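Local structure of EvdO1 (Micromonospora carbonacea, 4XBZ) at residues G102-K114 and P141-G153. The protein probably acts as a metal-dependent oxygenase of the phytanoyl-CoA dioxygenase family, carrying out an oxidative cyclization in orthosomycin biosynthesis. Numbering follows the deposited sequence.
Sequences GAAPVRIEYVVDK and PTWDSMVFKTPAG
Within the double-stranded beta-helix fold of this oxygenase, strands 105-109 and 139-147 run antiparallel as neighbours in the larger sheet, and their pairing illustrates how such a sheet separates a metal-side face from a core face. I108 and M146 form the hydrogen-bonded pair, I108 N to M146 O and M146 N to I108 O both measuring 3.0 Å. Beyond it F148 N hydrogen-bonds V106 O, where a classic beta bulge sets V106 and R107 together opposite V93 of strand 92-94.

R107, E109, S145 and V147 share the face nearer the nickel. The R107 side chain, extended as far as NE with its CG anti to the backbone N (chi1 -177°), runs past CG2 of V147 and lays its guanidinium over S145 OG, 3.0 Å from the plane and under its centre, with no well-angled N-H to it. The charge is met by E109 in a salt bridge, R107 NE standing 2.6 Å from E109 OE2, while R107 NH1 hydrogen-bonds a glycerol, probably from the crystallisation liquor. Shortened to an alanine here, the side chain would probably leave E109 OE2 without its cationic mate and S145 OG without the flat group above it.

On the other face the I108 methyl CD1 packs obliquely against the F148 ring, 4.0 Å from CE1, and V111 CG1 lies across M146 CB; helix 66-86 covers M146 through I80. Where the first strand gives way to helix 111-114, D144 takes over: its backbone O accepts a hydrogen bond from Y110 N, and its carboxylate, met from above its plane, accepts V112 N at OD1 (3.0 Å), while a water donates to OD2 at 2.7 Å.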
loop_
_atom_site.group_PDB
_atom_site.type_symbol
_atom_site.label_atom_id
_atom_site.label_comp_id
_atom_site.label_asym_id
_atom_site.label_seq_id
_atom_site.Cartn_x
_atom_site.Cartn_y
_atom_site.Cartn_z
ATOM N N GLY A 102 27.809 -34.329 4.383
ATOM C CA GLY A 102 26.850 -33.555 5.157
ATOM C C GLY A 102 26.325 -32.311 4.454
ATOM O O GLY A 102 25.379 -31.697 4.922
ATOM N N ALA A 103 26.943 -31.934 3.337
ATOM C CA ALA A 103 26.426 -30.843 2.510
ATOM C C ALA A 103 24.965 -31.108 2.138
ATOM O O ALA A 103 24.607 -32.227 1.787
ATOM C CB ALA A 103 27.277 -30.672 1.249
ATOM N N ALA A 104 24.116 -30.092 2.235
ATOM C CA ALA A 104 22.712 -30.263 1.875
ATOM C C ALA A 104 22.193 -29.042 1.119
ATOM O O ALA A 104 22.769 -27.967 1.222
ATOM C CB ALA A 104 21.893 -30.516 3.105
ATOM N N PRO A 105 21.122 -29.216 0.323
ATOM C CA PRO A 105 20.477 -28.066 -0.323
ATOM C C PRO A 105 19.460 -27.421 0.618
ATOM O O PRO A 105 18.807 -28.145 1.369
ATOM C CB PRO A 105 19.781 -28.689 -1.534
ATOM C CG PRO A 105 19.425 -30.090 -1.056
ATOM C CD PRO A 105 20.507 -30.497 -0.080
ATOM N N VAL A 106 19.325 -26.097 0.574
ATOM C CA VAL A 106 18.415 -25.398 1.475
ATOM C C VAL A 106 17.447 -24.484 0.719
ATOM O O VAL A 106 16.451 -24.017 1.293
ATOM C CB VAL A 106 19.188 -24.558 2.529
ATOM C CG1 VAL A 106 19.864 -25.475 3.557
ATOM C CG2 VAL A 106 20.210 -23.667 1.858
ATOM N N ARG A 107 17.738 -24.234 -0.558
ATOM C CA ARG A 107 16.883 -23.373 -1.365
ATOM C C ARG A 107 17.009 -23.673 -2.846
ATOM O O ARG A 107 18.111 -23.818 -3.381
ATOM C CB ARG A 107 17.211 -21.898 -1.092
ATOM C CG ARG A 107 16.335 -20.870 -1.808
ATOM C CD ARG A 107 16.801 -19.454 -1.455
ATOM N NE ARG A 107 16.287 -18.426 -2.366
ATOM C CZ ARG A 107 15.632 -17.322 -1.986
ATOM N NH1 ARG A 107 15.383 -17.098 -0.697
ATOM N NH2 ARG A 107 15.207 -16.444 -2.897
ATOM N N ILE A 108 15.862 -23.756 -3.507
ATOM C CA ILE A 108 15.804 -23.911 -4.959
ATOM C C ILE A 108 15.178 -22.645 -5.594
ATOM O O ILE A 108 14.100 -22.223 -5.198
ATOM C CB ILE A 108 15.004 -25.190 -5.341
ATOM C CG1 ILE A 108 15.725 -26.431 -4.818
ATOM C CG2 ILE A 108 14.813 -25.305 -6.838
ATOM C CD1 ILE A 108 14.845 -27.631 -4.682
ATOM N N GLU A 109 15.866 -22.039 -6.567
ATOM C CA GLU A 109 15.346 -20.839 -7.242
ATOM C C GLU A 109 14.578 -21.162 -8.510
ATOM O O GLU A 109 14.872 -22.151 -9.197
ATOM C CB GLU A 109 16.470 -19.868 -7.607
ATOM C CG GLU A 109 17.284 -19.353 -6.435
ATOM C CD GLU A 109 16.666 -18.166 -5.722
ATOM O OE1 GLU A 109 15.655 -17.599 -6.195
ATOM O OE2 GLU A 109 17.222 -17.801 -4.670
ATOM N N TYR A 110 13.622 -20.286 -8.822
ATOM C CA TYR A 110 12.827 -20.344 -10.051
ATOM C C TYR A 110 11.992 -21.617 -10.065
ATOM O O TYR A 110 11.938 -22.341 -11.062
ATOM C CB TYR A 110 13.726 -20.240 -11.293
ATOM C CG TYR A 110 14.734 -19.127 -11.170
ATOM C CD1 TYR A 110 14.314 -17.799 -11.104
ATOM C CD2 TYR A 110 16.095 -19.396 -11.079
ATOM C CE1 TYR A 110 15.227 -16.761 -10.963
ATOM C CE2 TYR A 110 17.024 -18.368 -10.941
ATOM C CZ TYR A 110 16.579 -17.045 -10.879
ATOM O OH TYR A 110 17.476 -16.007 -10.740
ATOM N N VAL A 111 11.334 -21.869 -8.935
ATOM C CA VAL A 111 10.492 -23.045 -8.770
ATOM C C VAL A 111 9.211 -22.889 -9.569
ATOM O O VAL A 111 8.522 -23.869 -9.833
ATOM C CB VAL A 111 10.144 -23.290 -7.292
ATOM C CG1 VAL A 111 11.413 -23.521 -6.475
ATOM C CG2 VAL A 111 9.375 -22.108 -6.746
ATOM N N VAL A 112 8.887 -21.656 -9.946
ATOM C CA VAL A 112 7.717 -21.406 -10.779
ATOM C C VAL A 112 7.966 -21.918 -12.209
ATOM O O VAL A 112 7.067 -22.424 -12.873
ATOM C CB VAL A 112 7.356 -19.895 -10.789
ATOM C CG1 VAL A 112 6.778 -19.466 -12.135
ATOM C CG2 VAL A 112 6.418 -19.559 -9.627
ATOM N N ASP A 113 9.200 -21.800 -12.668
ATOM C CA ASP A 113 9.583 -22.353 -13.964
ATOM C C ASP A 113 9.702 -23.886 -13.894
ATOM O O ASP A 113 9.454 -24.588 -14.877
ATOM C CB ASP A 113 10.904 -21.732 -14.421
ATOM C CG ASP A 113 11.285 -22.119 -15.841
ATOM O OD1 ASP A 113 10.407 -22.106 -16.731
ATOM O OD2 ASP A 113 12.478 -22.420 -16.068
ATOM N N LYS A 114 10.057 -24.402 -12.719
ATOM C CA LYS A 114 10.451 -25.806 -12.616
ATOM C C LYS A 114 9.269 -26.744 -12.407
ATOM O O LYS A 114 9.362 -27.925 -12.682
ATOM C CB LYS A 114 11.480 -25.987 -11.491
ATOM C CG LYS A 114 12.843 -25.378 -11.813
ATOM C CD LYS A 114 13.803 -25.434 -10.625
ATOM C CE LYS A 114 15.189 -24.911 -11.021
ATOM N NZ LYS A 114 15.157 -23.531 -11.624
ATOM N N PRO A 141 5.816 -9.831 -9.983
ATOM C CA PRO A 141 6.532 -10.876 -9.238
ATOM C C PRO A 141 8.047 -10.823 -9.483
ATOM O O PRO A 141 8.470 -10.676 -10.630
ATOM C CB PRO A 141 5.933 -12.166 -9.797
ATOM C CG PRO A 141 5.568 -11.795 -11.245
ATOM C CD PRO A 141 5.090 -10.367 -11.152
ATOM N N THR A 142 8.858 -10.933 -8.437
ATOM C CA THR A 142 10.297 -10.840 -8.630
ATOM C C THR A 142 10.963 -12.171 -8.294
ATOM O O THR A 142 10.929 -13.100 -9.096
ATOM C CB THR A 142 10.920 -9.683 -7.796
ATOM O OG1 THR A 142 10.565 -9.835 -6.421
ATOM C CG2 THR A 142 10.418 -8.291 -8.298
ATOM N N TRP A 143 11.581 -12.260 -7.125
ATOM C CA TRP A 143 12.116 -13.515 -6.650
ATOM C C TRP A 143 11.005 -14.536 -6.474
ATOM O O TRP A 143 9.907 -14.202 -6.012
ATOM C CB TRP A 143 12.887 -13.311 -5.333
ATOM C CG TRP A 143 14.294 -12.778 -5.539
ATOM C CD1 TRP A 143 15.461 -13.514 -5.578
ATOM C CD2 TRP A 143 14.685 -11.410 -5.761
ATOM N NE1 TRP A 143 16.539 -12.685 -5.805
ATOM C CE2 TRP A 143 16.091 -11.394 -5.919
ATOM C CE3 TRP A 143 13.985 -10.199 -5.829
ATOM C CZ2 TRP A 143 16.805 -10.214 -6.140
ATOM C CZ3 TRP A 143 14.698 -9.024 -6.055
ATOM C CH2 TRP A 143 16.094 -9.040 -6.209
ATOM N N ASP A 144 11.278 -15.774 -6.879
ATOM C CA ASP A 144 10.400 -16.899 -6.571
ATOM C C ASP A 144 11.274 -18.115 -6.243
ATOM O O ASP A 144 12.220 -18.439 -6.965
ATOM C CB ASP A 144 9.408 -17.182 -7.722
ATOM C CG ASP A 144 10.021 -17.987 -8.884
ATOM O OD1 ASP A 144 10.093 -19.231 -8.771
ATOM O OD2 ASP A 144 10.401 -17.385 -9.923
ATOM N N SER A 145 10.976 -18.781 -5.137
ATOM C CA SER A 145 11.847 -19.859 -4.671
ATOM C C SER A 145 11.162 -20.737 -3.642
ATOM O O SER A 145 10.102 -20.394 -3.135
ATOM C CB SER A 145 13.136 -19.283 -4.066
ATOM O OG SER A 145 12.851 -18.433 -2.964
ATOM N N MET A 146 11.780 -21.871 -3.335
ATOM C CA MET A 146 11.355 -22.651 -2.197
ATOM C C MET A 146 12.507 -22.763 -1.223
ATOM O O MET A 146 13.653 -23.015 -1.621
ATOM C CB MET A 146 10.864 -24.024 -2.615
ATOM C CG MET A 146 10.204 -24.782 -1.477
ATOM S SD MET A 146 9.585 -26.385 -2.011
ATOM C CE MET A 146 11.115 -27.165 -2.495
ATOM N N VAL A 147 12.198 -22.540 0.054
ATOM C CA VAL A 147 13.170 -22.695 1.133
ATOM C C VAL A 147 12.718 -23.814 2.057
ATOM O O VAL A 147 11.522 -23.971 2.334
ATOM C CB VAL A 147 13.355 -21.393 1.936
ATOM C CG1 VAL A 147 14.384 -21.580 3.050
ATOM C CG2 VAL A 147 13.781 -20.253 1.018
ATOM N N PHE A 148 13.682 -24.593 2.532
ATOM C CA PHE A 148 13.407 -25.752 3.382
ATOM C C PHE A 148 14.648 -26.005 4.211
ATOM O O PHE A 148 15.758 -25.724 3.763
ATOM C CB PHE A 148 13.055 -26.976 2.537
ATOM C CG PHE A 148 14.007 -27.195 1.394
ATOM C CD1 PHE A 148 13.864 -26.481 0.206
ATOM C CD2 PHE A 148 15.075 -28.070 1.524
ATOM C CE1 PHE A 148 14.764 -26.648 -0.844
ATOM C CE2 PHE A 148 15.974 -28.244 0.484
ATOM C CZ PHE A 148 15.820 -27.530 -0.703
ATOM N N LYS A 149 14.497 -26.525 5.421
ATOM C CA LYS A 149 15.703 -26.775 6.188
ATOM C C LYS A 149 16.051 -28.249 6.276
ATOM O O LYS A 149 15.315 -29.118 5.807
ATOM C CB LYS A 149 15.587 -26.170 7.584
ATOM C CG LYS A 149 14.277 -26.392 8.254
ATOM C CD LYS A 149 14.124 -25.429 9.427
ATOM C CE LYS A 149 14.415 -24.001 9.000
ATOM N NZ LYS A 149 13.986 -23.016 10.015
ATOM N N THR A 150 17.211 -28.503 6.869
ATOM C CA THR A 150 17.768 -29.838 6.987
ATOM C C THR A 150 17.349 -30.472 8.314
ATOM O O THR A 150 17.899 -30.137 9.362
ATOM C CB THR A 150 19.304 -29.796 6.888
ATOM O OG1 THR A 150 19.821 -28.833 7.814
ATOM C CG2 THR A 150 19.725 -29.380 5.521
ATOM N N PRO A 151 16.382 -31.401 8.267
ATOM C CA PRO A 151 15.753 -31.965 9.473
ATOM C C PRO A 151 16.728 -32.631 10.464
ATOM O O PRO A 151 16.372 -32.767 11.625
ATOM C CB PRO A 151 14.762 -32.996 8.904
ATOM C CG PRO A 151 15.234 -33.275 7.532
ATOM C CD PRO A 151 15.860 -32.010 7.035
ATOM N N ALA A 152 17.927 -33.017 10.035
ATOM C CA ALA A 152 18.920 -33.555 10.967
ATOM C C ALA A 152 19.458 -32.447 11.861
ATOM O O ALA A 152 20.194 -32.704 12.817
ATOM C CB ALA A 152 20.069 -34.233 10.220
ATOM N N GLY A 153 19.099 -31.212 11.537
ATOM C CA GLY A 153 19.526 -30.076 12.324
ATOM C C GLY A 153 19.837 -28.885 11.447
ATOM O O GLY A 153 20.648 -28.981 10.533
HETATM O O HOH W 1 14.130 -15.752 -8.222
HETATM O O HOH W 2 10.760 -18.976 -12.100
#